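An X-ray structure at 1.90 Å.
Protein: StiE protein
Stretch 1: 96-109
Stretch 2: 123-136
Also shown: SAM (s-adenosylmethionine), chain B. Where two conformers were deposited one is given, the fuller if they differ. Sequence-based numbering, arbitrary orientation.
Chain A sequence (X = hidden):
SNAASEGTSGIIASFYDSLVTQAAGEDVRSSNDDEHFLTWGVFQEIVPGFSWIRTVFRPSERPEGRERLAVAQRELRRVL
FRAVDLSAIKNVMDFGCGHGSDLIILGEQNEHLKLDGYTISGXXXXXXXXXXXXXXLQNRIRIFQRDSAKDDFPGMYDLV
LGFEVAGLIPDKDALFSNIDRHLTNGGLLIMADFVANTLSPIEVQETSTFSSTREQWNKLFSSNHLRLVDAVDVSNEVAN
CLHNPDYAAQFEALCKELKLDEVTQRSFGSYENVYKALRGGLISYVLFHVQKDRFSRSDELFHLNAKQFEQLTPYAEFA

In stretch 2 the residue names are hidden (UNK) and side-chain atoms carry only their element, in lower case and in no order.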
# COMPACT_ATOMS: atom_id res chain seq x y z
N GLY A 96 -2.79 -2.28 8.08
CA GLY A 96 -3.69 -3.09 7.28
C GLY A 96 -2.92 -4.26 6.71
O GLY A 96 -2.59 -4.27 5.53
N CYS A 97 -2.64 -5.27 7.55
CA CYS A 97 -1.51 -6.16 7.31
C CYS A 97 -1.81 -7.33 6.38
O CYS A 97 -0.90 -8.14 6.13
CB CYS A 97 -0.97 -6.67 8.65
SG CYS A 97 -2.14 -7.65 9.65
N GLY A 98 -3.02 -7.43 5.82
CA GLY A 98 -3.27 -8.46 4.81
C GLY A 98 -2.96 -9.87 5.31
O GLY A 98 -3.47 -10.31 6.35
N HIS A 99 -2.14 -10.59 4.55
CA HIS A 99 -1.70 -11.94 4.90
C HIS A 99 -0.36 -11.94 5.63
O HIS A 99 0.25 -13.01 5.78
CB HIS A 99 -1.60 -12.82 3.65
CG HIS A 99 -2.92 -13.08 2.99
ND1 HIS A 99 -4.09 -13.23 3.70
CD2 HIS A 99 -3.26 -13.20 1.68
CE1 HIS A 99 -5.09 -13.44 2.86
NE2 HIS A 99 -4.61 -13.42 1.63
N GLY A 100 0.11 -10.78 6.07
CA GLY A 100 1.28 -10.68 6.93
C GLY A 100 2.62 -10.77 6.25
O GLY A 100 3.65 -10.77 6.95
N SER A 101 2.67 -10.79 4.91
CA SER A 101 3.94 -10.97 4.20
C SER A 101 4.94 -9.85 4.53
O SER A 101 6.13 -10.12 4.77
CB SER A 101 3.68 -11.03 2.70
OG SER A 101 2.83 -12.12 2.39
N ASP A 102 4.48 -8.60 4.54
CA ASP A 102 5.39 -7.48 4.82
C ASP A 102 5.98 -7.58 6.22
O ASP A 102 7.19 -7.40 6.41
CB ASP A 102 4.65 -6.17 4.63
CG ASP A 102 4.39 -5.86 3.16
OD1 ASP A 102 5.37 -5.86 2.38
OD2 ASP A 102 3.23 -5.63 2.80
N LEU A 103 5.15 -7.90 7.22
CA LEU A 103 5.65 -8.06 8.59
C LEU A 103 6.60 -9.23 8.70
O LEU A 103 7.63 -9.16 9.38
CB LEU A 103 4.50 -8.25 9.57
CG LEU A 103 3.59 -7.04 9.78
CD1 LEU A 103 2.42 -7.42 10.67
CD2 LEU A 103 4.37 -5.89 10.38
N ILE A 104 6.25 -10.35 8.06
CA ILE A 104 7.08 -11.55 8.16
C ILE A 104 8.44 -11.33 7.49
O ILE A 104 9.49 -11.71 8.03
CB ILE A 104 6.33 -12.74 7.55
CG1 ILE A 104 5.19 -13.18 8.49
CG2 ILE A 104 7.31 -13.87 7.22
CD1 ILE A 104 4.24 -14.19 7.87
N ILE A 105 8.44 -10.74 6.29
CA ILE A 105 9.69 -10.47 5.59
C ILE A 105 10.58 -9.54 6.42
O ILE A 105 11.78 -9.78 6.57
CB ILE A 105 9.40 -9.89 4.20
CG1 ILE A 105 8.83 -10.99 3.29
CG2 ILE A 105 10.66 -9.27 3.59
CD1 ILE A 105 8.26 -10.45 2.00
N LEU A 106 9.99 -8.48 6.98
CA LEU A 106 10.76 -7.58 7.83
C LEU A 106 11.30 -8.32 9.05
O LEU A 106 12.49 -8.19 9.39
CB LEU A 106 9.88 -6.39 8.25
CG LEU A 106 9.55 -5.41 7.13
CD1 LEU A 106 8.56 -4.36 7.60
CD2 LEU A 106 10.82 -4.70 6.63
N GLY A 107 10.46 -9.14 9.69
CA GLY A 107 10.90 -9.85 10.89
C GLY A 107 11.97 -10.89 10.61
O GLY A 107 12.89 -11.09 11.42
N GLU A 108 11.85 -11.59 9.48
CA GLU A 108 12.83 -12.60 9.11
C GLU A 108 14.18 -11.98 8.81
O GLU A 108 15.23 -12.53 9.18
CB GLU A 108 12.34 -13.39 7.89
CG GLU A 108 11.46 -14.57 8.20
CD GLU A 108 10.99 -15.28 6.95
OE1 GLU A 108 10.77 -14.59 5.93
OE2 GLU A 108 10.83 -16.52 6.98
N GLN A 109 14.19 -10.84 8.13
CA GLN A 109 15.43 -10.23 7.68
C GLN A 109 16.04 -9.26 8.69
O GLN A 109 17.17 -8.80 8.48
CB GLN A 109 15.17 -9.54 6.34
CG GLN A 109 14.61 -10.51 5.29
CD GLN A 109 14.38 -9.87 3.92
OE1 GLN A 109 14.26 -8.65 3.80
NE2 GLN A 109 14.34 -10.70 2.89
N UNK A 123 -10.56 -13.75 8.97
CA UNK A 123 -9.86 -14.78 8.20
C UNK A 123 -8.40 -14.41 8.03
O UNK A 123 -7.50 -15.23 8.25
c UNK A 123 -10.36 -16.01 4.53
c UNK A 123 -10.54 -14.97 6.84
c UNK A 123 -11.87 -16.07 4.28
n UNK A 123 -12.23 -15.69 2.88
c UNK A 123 -10.00 -16.14 6.01
N UNK A 124 -8.13 -13.16 7.64
CA UNK A 124 -6.76 -12.70 7.48
C UNK A 124 -5.97 -12.80 8.78
O UNK A 124 -4.79 -13.15 8.77
n UNK A 124 -7.31 -9.61 3.63
c UNK A 124 -7.19 -11.17 5.48
c UNK A 124 -6.74 -11.28 6.94
o UNK A 124 -6.71 -8.82 5.64
c UNK A 124 -7.05 -9.76 4.92
N UNK A 125 -6.61 -12.49 9.92
CA UNK A 125 -5.91 -12.55 11.20
C UNK A 125 -5.45 -13.98 11.51
O UNK A 125 -4.31 -14.21 11.91
c UNK A 125 -6.82 -12.03 12.31
N UNK A 126 -6.35 -14.95 11.34
CA UNK A 126 -5.99 -16.35 11.54
C UNK A 126 -4.81 -16.75 10.67
O UNK A 126 -3.87 -17.40 11.13
c UNK A 126 -9.58 -17.81 11.74
c UNK A 126 -8.35 -17.04 12.18
o UNK A 126 -10.64 -17.66 12.39
o UNK A 126 -9.49 -18.57 10.75
c UNK A 126 -7.20 -17.25 11.25
N UNK A 127 -4.85 -16.36 9.39
CA UNK A 127 -3.75 -16.68 8.48
C UNK A 127 -2.46 -16.04 8.97
O UNK A 127 -1.43 -16.71 9.10
c UNK A 127 -2.88 -16.38 6.14
c UNK A 127 -4.09 -16.24 7.05
c UNK A 127 -5.28 -17.04 6.52
N UNK A 128 -2.49 -14.73 9.23
CA UNK A 128 -1.30 -14.05 9.73
C UNK A 128 -0.70 -14.78 10.93
O UNK A 128 0.50 -15.08 10.94
s UNK A 128 -1.90 -11.57 8.66
c UNK A 128 -1.64 -12.61 10.10
N UNK A 129 -1.52 -15.08 11.94
CA UNK A 129 -1.00 -15.74 13.13
C UNK A 129 -0.37 -17.08 12.79
O UNK A 129 0.69 -17.43 13.34
n UNK A 129 -5.23 -13.71 17.43
c UNK A 129 -3.72 -14.82 15.78
c UNK A 129 -2.59 -14.59 14.77
c UNK A 129 -4.06 -13.53 16.51
c UNK A 129 -2.12 -15.92 14.16
N UNK A 130 -0.98 -17.84 11.89
CA UNK A 130 -0.43 -19.15 11.57
C UNK A 130 0.90 -19.01 10.85
O UNK A 130 1.89 -19.67 11.20
c UNK A 130 -1.43 -19.96 10.74
c UNK A 130 -0.16 -20.98 8.79
c UNK A 130 -0.84 -21.23 10.13
o UNK A 130 0.96 -21.44 8.56
n UNK A 130 -0.83 -20.25 7.92
N UNK A 131 0.93 -18.16 9.82
CA UNK A 131 2.17 -17.97 9.06
C UNK A 131 3.27 -17.40 9.94
O UNK A 131 4.44 -17.77 9.78
n UNK A 131 3.65 -15.47 3.52
c UNK A 131 2.54 -15.41 4.25
c UNK A 131 1.91 -17.04 7.87
n UNK A 131 1.95 -14.23 4.43
n UNK A 131 2.05 -16.51 4.81
c UNK A 131 0.83 -16.58 5.64
c UNK A 131 0.96 -17.60 6.79
N UNK A 132 2.93 -16.52 10.89
CA UNK A 132 3.95 -15.97 11.78
C UNK A 132 4.57 -17.09 12.62
O UNK A 132 5.80 -17.18 12.76
c UNK A 132 3.37 -14.86 12.68
c UNK A 132 4.29 -14.60 13.90
c UNK A 132 3.19 -13.58 11.88
N UNK A 133 3.73 -17.97 13.16
CA UNK A 133 4.27 -18.99 14.05
C UNK A 133 5.01 -20.07 13.26
O UNK A 133 6.03 -20.59 13.74
c UNK A 133 3.32 -20.92 18.86
n UNK A 133 4.08 -22.00 18.83
n UNK A 133 3.33 -20.13 19.94
n UNK A 133 2.55 -20.60 17.82
c UNK A 133 2.47 -21.39 16.59
c UNK A 133 3.14 -19.59 14.91
c UNK A 133 3.49 -20.94 15.52
N UNK A 134 4.52 -20.42 12.06
CA UNK A 134 5.23 -21.37 11.21
C UNK A 134 6.67 -20.94 10.99
O UNK A 134 7.57 -21.79 10.94
o UNK A 134 3.26 -22.18 10.08
c UNK A 134 4.50 -21.49 9.87
c UNK A 134 5.35 -22.27 8.86
N UNK A 135 6.91 -19.65 10.91
CA UNK A 135 8.25 -19.11 10.72
C UNK A 135 8.97 -18.81 12.04
O UNK A 135 10.08 -18.27 12.02
n UNK A 135 5.32 -18.59 4.72
c UNK A 135 6.92 -17.24 7.74
c UNK A 135 7.90 -18.20 8.38
c UNK A 135 8.17 -17.86 9.85
n UNK A 135 6.59 -17.59 6.36
n UNK A 135 4.69 -18.78 6.92
c UNK A 135 5.54 -18.32 6.00
N UNK A 136 8.37 -19.17 13.18
CA UNK A 136 9.01 -18.95 14.47
C UNK A 136 9.12 -17.49 14.89
O UNK A 136 10.03 -17.14 15.65
N SAM B . -0.94 -4.22 3.16
CA SAM B . -1.24 -5.57 2.71
C SAM B . -0.46 -5.92 1.45
O SAM B . 0.10 -5.02 0.83
OXT SAM B . -0.36 -7.08 1.03
CB SAM B . -2.73 -5.72 2.46
CG SAM B . -3.34 -4.65 1.57
SD SAM B . -5.06 -5.05 1.19
CE SAM B . -5.23 -4.31 -0.45
C5' SAM B . -5.99 -3.98 2.32
C4' SAM B . -5.88 -4.43 3.78
O4' SAM B . -6.34 -3.43 4.68
C3' SAM B . -6.65 -5.69 4.13
O3' SAM B . -5.76 -6.49 4.90
C2' SAM B . -7.78 -5.22 5.04
O2' SAM B . -8.19 -6.16 6.01
C1' SAM B . -7.12 -4.02 5.71
N9 SAM B . -8.03 -3.01 6.28
C8 SAM B . -9.02 -2.33 5.61
N7 SAM B . -9.61 -1.46 6.47
C5 SAM B . -9.03 -1.59 7.69
C6 SAM B . -9.23 -0.96 8.90
N6 SAM B . -10.18 -0.03 9.04
N1 SAM B . -8.46 -1.30 10.00
C2 SAM B . -7.47 -2.25 9.88
N3 SAM B . -7.27 -2.87 8.66
C4 SAM B . -8.03 -2.55 7.58
O HOH W 1 11.73 -17.20 10.10

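Position 123 has four carbons in a row ending in a nitrogen. The chain makes no contact with stretch 1 and is exposed. This is Lys123.

Position 124 has three carbons, the third carrying one oxygen and one nitrogen. Its CB lies 3.5 Å from Gly98 O. It is Gln124. Its OE1 accepts hydrogen bonds from both ribose hydroxyls of SAM, at 2.6 Å from O3' and 3.1 Å from O2'.

Position 125 has a single carbon, pointing away from stretch 1. It is Ala125.

Position 126 has three carbons, the third carrying two oxygens. It is out of reach of stretch 1. The carboxylate makes it Glu126.

Position 127 has one carbon carrying two more. A terminal carbon lies 4.2 Å from His99 ND1. It is Val127, and that carbon is CG1.

Position 128 has one carbon and then a sulfur. The sulfur sits 3.1 Å from Gly98 O, 3.4 Å from Gly100 N and 4.1 Å from Cys97 SG. This is Cys128. The two sulfurs are too far apart for a disulfide.

Position 129 has four carbons ending in nitrogen, free of stretch 1. It is Lys129.

Position 130 has three carbons, then one oxygen and one nitrogen, without contact. It is Gln130.

Position 131 has three carbons, a nitrogen, and a carbon carrying two more nitrogens. One terminal nitrogen lies 2.5 Å from His99 O and 3.1 Å from Ser101 OG. Ile104 CD1 lies over one face of the group. This is Arg131; both NH1 contacts are hydrogen bonds it donates, the first very short.

Position 132 is a carbon carrying two carbons. One of these is 4.0 Å from Ile104 CG1. It is Val132.

Position 133 has three carbons, a nitrogen, then a carbon carrying two more nitrogens, all out of reach. It is Arg133.

Position 134 has one carbon carrying an oxygen and a carbon. It is Thr134, also out of reach.

Position 135 has three carbons, a nitrogen, then a carbon carrying two more nitrogens. Its third carbon packs 3.4 Å from Ile104 CG2. It is Arg135. NH2 donates to Arg131 O at 3.0 Å.

Position 136 has no side-chain atoms. It is Gly136.

The two helices run nearly parallel, 18° apart. The CA atoms of Gly100, just before helix 101-109, and Cys128 are 5.1 Å apart, the closest CA pair in the register. Gly100 lacks a side chain; an ideal CB would lie only 3.2 Å from Cys128 SG. Arg131 ties down the turn before helix 101-109, while Ile104 fills the space between Arg131, Val132 and Arg135. A water donates to Arg135 O and, weakly, to Glu108 OE2.

Stretch 2 123-136: KQAEVCKQRVRTRG
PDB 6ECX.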